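Local coordinates for transcriptional activator TenA-1 (Sulfolobus solfataricus P2, PDB 2QZC), which probably acts as a TenA-like thiaminase, breaking down thiamine or related pyrimidine compounds, despite its name as a transcriptional activator, at residues K30-F41 and V148-W159. Residues are numbered along the deposited sequence; the frame is centred on the assembly and turned at random. Where two conformers were deposited one is given.
Sequences KMRDGSLPLDIF and VIDSPNEVYKTW
Tyr-156 reaches into the turn joining helices 26-32 and 38-63, where its OH donates to Leu-36 O at 2.6 Å from above the carbonyl plane. Its ring is held between Met-31 CG on one face, 16° off the ring normal, and Asn-153 OD1 on the other. The CE1 edge of Tyr-156 points at the face of Phe-41 in a T-shaped pair (planes at 77°), while Leu-38 CD2 lies 3.4 Å from Tyr-156 OH. Phe-41 in turn sets its own edge against the face of Trp-159, completing an aromatic cluster. Bent at chi3 (-67°), the selenomethionine Met-31 lays SE over the six-membered ring of Trp-159, 4.2 Å from its centroid, and brings CE to 3.6 Å from Trp-159 CZ3. A phenylalanine in place of Tyr-156 would probably leave Leu-36 O without its hydroxyl donor and the ring without its polar tie to the turn.

A second tie comes from Ser-151 OG, which donates in the carbonyl plane to Met-31 O (2.8 Å) and accepts from Asn-153 N, forming an ST turn. Asn-153 is the N-cap of helix 154-164, its OD1 receiving Tyr-156 N and so fixing the start of the helix that carries the tyrosine. Gly-34, at positive phi, packs closely against Asn-153, and a water bridges Arg-32 NE to Asp-150 OD2.

In this all-helical, heme oxygenase-like fold the contact thus fastens one interhelical turn to another. Beyond it, Leu-92 of helix 85-95 packs on Val-155 and Trp-159, and Val-144 of helix 127-148 also touches the tryptophan.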
# COMPACT_ATOMS: atom_id res chain seq x y z
N LYS A 30 -29.42 2.04 -17.89
CA LYS A 30 -30.53 2.16 -16.95
C LYS A 30 -30.19 3.07 -15.78
O LYS A 30 -31.09 3.68 -15.20
CB LYS A 30 -31.05 0.81 -16.49
CG LYS A 30 -31.61 -0.02 -17.63
CD LYS A 30 -32.27 -1.31 -17.17
CE LYS A 30 -33.67 -1.04 -16.60
NZ LYS A 30 -34.65 -0.40 -17.57
N MSE A 31 -28.90 3.18 -15.40
CA MSE A 31 -28.50 4.20 -14.42
C MSE A 31 -28.68 5.61 -15.01
O MSE A 31 -29.18 6.52 -14.34
CB MSE A 31 -27.05 4.03 -13.90
CG MSE A 31 -26.94 2.94 -12.91
SE MSE A 31 -25.26 3.06 -11.92
CE MSE A 31 -24.11 2.69 -13.30
N ARG A 32 -28.26 5.77 -16.26
CA ARG A 32 -28.31 7.08 -16.94
C ARG A 32 -29.75 7.55 -17.11
O ARG A 32 -29.99 8.75 -16.94
CB ARG A 32 -27.61 7.02 -18.30
CG ARG A 32 -27.70 8.30 -19.16
CD ARG A 32 -27.08 9.48 -18.51
NE ARG A 32 -27.23 10.68 -19.32
CZ ARG A 32 -28.34 11.43 -19.38
NH1 ARG A 32 -29.45 11.10 -18.72
NH2 ARG A 32 -28.35 12.52 -20.14
N ASP A 33 -30.69 6.67 -17.46
CA ASP A 33 -32.11 7.11 -17.60
C ASP A 33 -32.87 7.02 -16.30
O ASP A 33 -34.06 7.32 -16.25
CB ASP A 33 -32.82 6.44 -18.79
CG ASP A 33 -33.14 4.99 -18.61
OD1 ASP A 33 -33.04 4.42 -17.52
OD2 ASP A 33 -33.56 4.39 -19.64
N GLY A 34 -32.22 6.56 -15.24
CA GLY A 34 -32.79 6.44 -13.92
C GLY A 34 -33.70 5.27 -13.69
O GLY A 34 -34.16 5.12 -12.55
N SER A 35 -33.94 4.43 -14.70
CA SER A 35 -34.89 3.34 -14.61
C SER A 35 -34.39 2.07 -13.89
O SER A 35 -35.18 1.18 -13.61
CB SER A 35 -35.38 2.92 -16.00
OG SER A 35 -34.34 2.32 -16.78
N LEU A 36 -33.08 1.97 -13.60
CA LEU A 36 -32.56 0.80 -12.91
C LEU A 36 -33.24 0.69 -11.55
O LEU A 36 -33.18 1.64 -10.75
CB LEU A 36 -31.03 0.90 -12.68
CG LEU A 36 -30.35 -0.35 -12.10
CD1 LEU A 36 -30.31 -1.46 -13.16
CD2 LEU A 36 -28.93 0.01 -11.60
N PRO A 37 -33.87 -0.47 -11.26
CA PRO A 37 -34.47 -0.60 -9.95
C PRO A 37 -33.46 -0.49 -8.81
O PRO A 37 -32.35 -1.07 -8.90
CB PRO A 37 -35.07 -2.00 -9.98
CG PRO A 37 -35.28 -2.31 -11.38
CD PRO A 37 -34.11 -1.67 -12.08
N LEU A 38 -33.81 0.22 -7.75
CA LEU A 38 -32.90 0.36 -6.61
C LEU A 38 -32.51 -0.97 -5.95
O LEU A 38 -31.38 -1.05 -5.43
CB LEU A 38 -33.39 1.41 -5.59
CG LEU A 38 -33.32 2.88 -6.04
CD1 LEU A 38 -33.89 3.72 -4.86
CD2 LEU A 38 -31.93 3.39 -6.39
N ASP A 39 -33.37 -1.99 -5.97
CA ASP A 39 -33.00 -3.31 -5.40
C ASP A 39 -31.81 -3.94 -6.16
O ASP A 39 -30.98 -4.64 -5.55
CB ASP A 39 -34.16 -4.33 -5.30
CG ASP A 39 -34.62 -4.89 -6.67
OD1 ASP A 39 -35.06 -4.09 -7.52
OD2 ASP A 39 -34.58 -6.13 -6.89
N ILE A 40 -31.77 -3.71 -7.48
CA ILE A 40 -30.66 -4.22 -8.30
C ILE A 40 -29.42 -3.42 -7.98
O ILE A 40 -28.31 -3.99 -7.85
CB ILE A 40 -31.00 -4.24 -9.79
CG1 ILE A 40 -32.04 -5.35 -10.02
CG2 ILE A 40 -29.75 -4.47 -10.66
CD1 ILE A 40 -32.55 -5.46 -11.44
N PHE A 41 -29.55 -2.09 -7.86
CA PHE A 41 -28.38 -1.29 -7.51
C PHE A 41 -27.83 -1.66 -6.14
O PHE A 41 -26.60 -1.70 -5.93
CB PHE A 41 -28.71 0.20 -7.54
CG PHE A 41 -27.50 1.09 -7.35
CD1 PHE A 41 -26.52 1.13 -8.34
CD2 PHE A 41 -27.40 1.93 -6.27
CE1 PHE A 41 -25.42 1.95 -8.19
CE2 PHE A 41 -26.30 2.76 -6.14
CZ PHE A 41 -25.34 2.78 -7.12
N VAL A 148 -22.84 8.80 -16.51
CA VAL A 148 -23.93 8.65 -15.57
C VAL A 148 -24.19 9.88 -14.70
O VAL A 148 -25.31 10.03 -14.17
CB VAL A 148 -23.73 7.35 -14.73
CG1 VAL A 148 -24.82 7.12 -13.63
CG2 VAL A 148 -23.68 6.12 -15.65
N ILE A 149 -23.21 10.79 -14.59
CA ILE A 149 -23.41 12.03 -13.79
C ILE A 149 -24.59 12.87 -14.28
O ILE A 149 -25.15 13.62 -13.49
CB ILE A 149 -22.09 12.88 -13.72
CG1 ILE A 149 -22.12 13.92 -12.60
CG2 ILE A 149 -21.71 13.47 -15.08
CD1 ILE A 149 -22.25 13.36 -11.21
N ASP A 150 -24.95 12.72 -15.56
CA ASP A 150 -26.11 13.44 -16.12
C ASP A 150 -27.45 12.78 -15.83
O ASP A 150 -28.49 13.29 -16.29
CB ASP A 150 -25.92 13.64 -17.62
CG ASP A 150 -24.74 14.54 -17.94
OD1 ASP A 150 -24.43 15.46 -17.15
OD2 ASP A 150 -24.12 14.31 -18.98
N SER A 151 -27.47 11.65 -15.14
CA SER A 151 -28.72 11.00 -14.75
C SER A 151 -29.65 11.95 -14.00
O SER A 151 -29.19 12.74 -13.19
CB SER A 151 -28.43 9.83 -13.79
OG SER A 151 -29.61 9.10 -13.48
N PRO A 152 -30.98 11.81 -14.22
CA PRO A 152 -31.91 12.56 -13.40
C PRO A 152 -32.13 11.94 -12.01
O PRO A 152 -32.79 12.54 -11.18
CB PRO A 152 -33.18 12.48 -14.23
CG PRO A 152 -33.14 11.20 -14.87
CD PRO A 152 -31.68 11.03 -15.24
N ASN A 153 -31.56 10.75 -11.77
CA ASN A 153 -31.74 10.00 -10.53
C ASN A 153 -30.71 10.43 -9.50
O ASN A 153 -29.50 10.36 -9.78
CB ASN A 153 -31.59 8.52 -10.85
CG ASN A 153 -31.95 7.66 -9.69
OD1 ASN A 153 -31.17 7.53 -8.75
ND2 ASN A 153 -33.12 7.06 -9.74
N GLU A 154 -31.17 10.80 -8.30
CA GLU A 154 -30.25 11.30 -7.29
C GLU A 154 -29.23 10.25 -6.80
O GLU A 154 -28.06 10.60 -6.57
CB GLU A 154 -31.04 11.89 -6.12
CG GLU A 154 -30.19 12.52 -5.00
CD GLU A 154 -29.29 13.70 -5.39
OE1 GLU A 154 -29.30 14.24 -6.52
OE2 GLU A 154 -28.53 14.13 -4.49
N VAL A 155 -29.66 9.01 -6.63
CA VAL A 155 -28.75 7.92 -6.20
C VAL A 155 -27.68 7.70 -7.26
O VAL A 155 -26.48 7.65 -6.93
CB VAL A 155 -29.52 6.63 -5.90
CG1 VAL A 155 -28.57 5.44 -5.76
CG2 VAL A 155 -30.33 6.81 -4.63
N TYR A 156 -28.07 7.59 -8.53
CA TYR A 156 -27.09 7.37 -9.61
C TYR A 156 -26.18 8.52 -9.88
O TYR A 156 -24.98 8.33 -10.08
CB TYR A 156 -27.76 6.78 -10.89
CG TYR A 156 -28.63 5.60 -10.56
CD1 TYR A 156 -28.22 4.62 -9.64
CD2 TYR A 156 -29.88 5.43 -11.14
CE1 TYR A 156 -29.01 3.57 -9.30
CE2 TYR A 156 -30.70 4.36 -10.79
CZ TYR A 156 -30.26 3.43 -9.86
OH TYR A 156 -31.00 2.35 -9.48
N LYS A 157 -26.69 9.74 -9.78
CA LYS A 157 -25.85 10.93 -9.89
C LYS A 157 -24.83 10.96 -8.74
O LYS A 157 -23.66 11.30 -8.94
CB LYS A 157 -26.75 12.20 -9.88
CG LYS A 157 -26.00 13.49 -10.09
CD LYS A 157 -26.92 14.75 -10.03
CE LYS A 157 -27.85 14.85 -11.17
NZ LYS A 157 -27.21 15.00 -12.51
N THR A 158 -25.28 10.63 -7.54
CA THR A 158 -24.38 10.59 -6.36
C THR A 158 -23.26 9.56 -6.55
O THR A 158 -22.08 9.87 -6.32
CB THR A 158 -25.14 10.28 -5.07
OG1 THR A 158 -26.12 11.31 -4.82
CG2 THR A 158 -24.19 10.21 -3.85
N TRP A 159 -23.64 8.36 -6.99
CA TRP A 159 -22.64 7.32 -7.26
C TRP A 159 -21.64 7.80 -8.29
O TRP A 159 -20.42 7.69 -8.09
CB TRP A 159 -23.35 6.06 -7.76
CG TRP A 159 -22.42 4.95 -8.22
CD1 TRP A 159 -21.86 3.96 -7.44
CD2 TRP A 159 -22.01 4.69 -9.55
NE1 TRP A 159 -21.08 3.16 -8.20
CE2 TRP A 159 -21.13 3.57 -9.50
CE3 TRP A 159 -22.21 5.33 -10.77
CZ2 TRP A 159 -20.52 3.05 -10.64
CZ3 TRP A 159 -21.58 4.86 -11.89
CH2 TRP A 159 -20.75 3.70 -11.83
O HOH W 1 -24.31 11.92 -20.13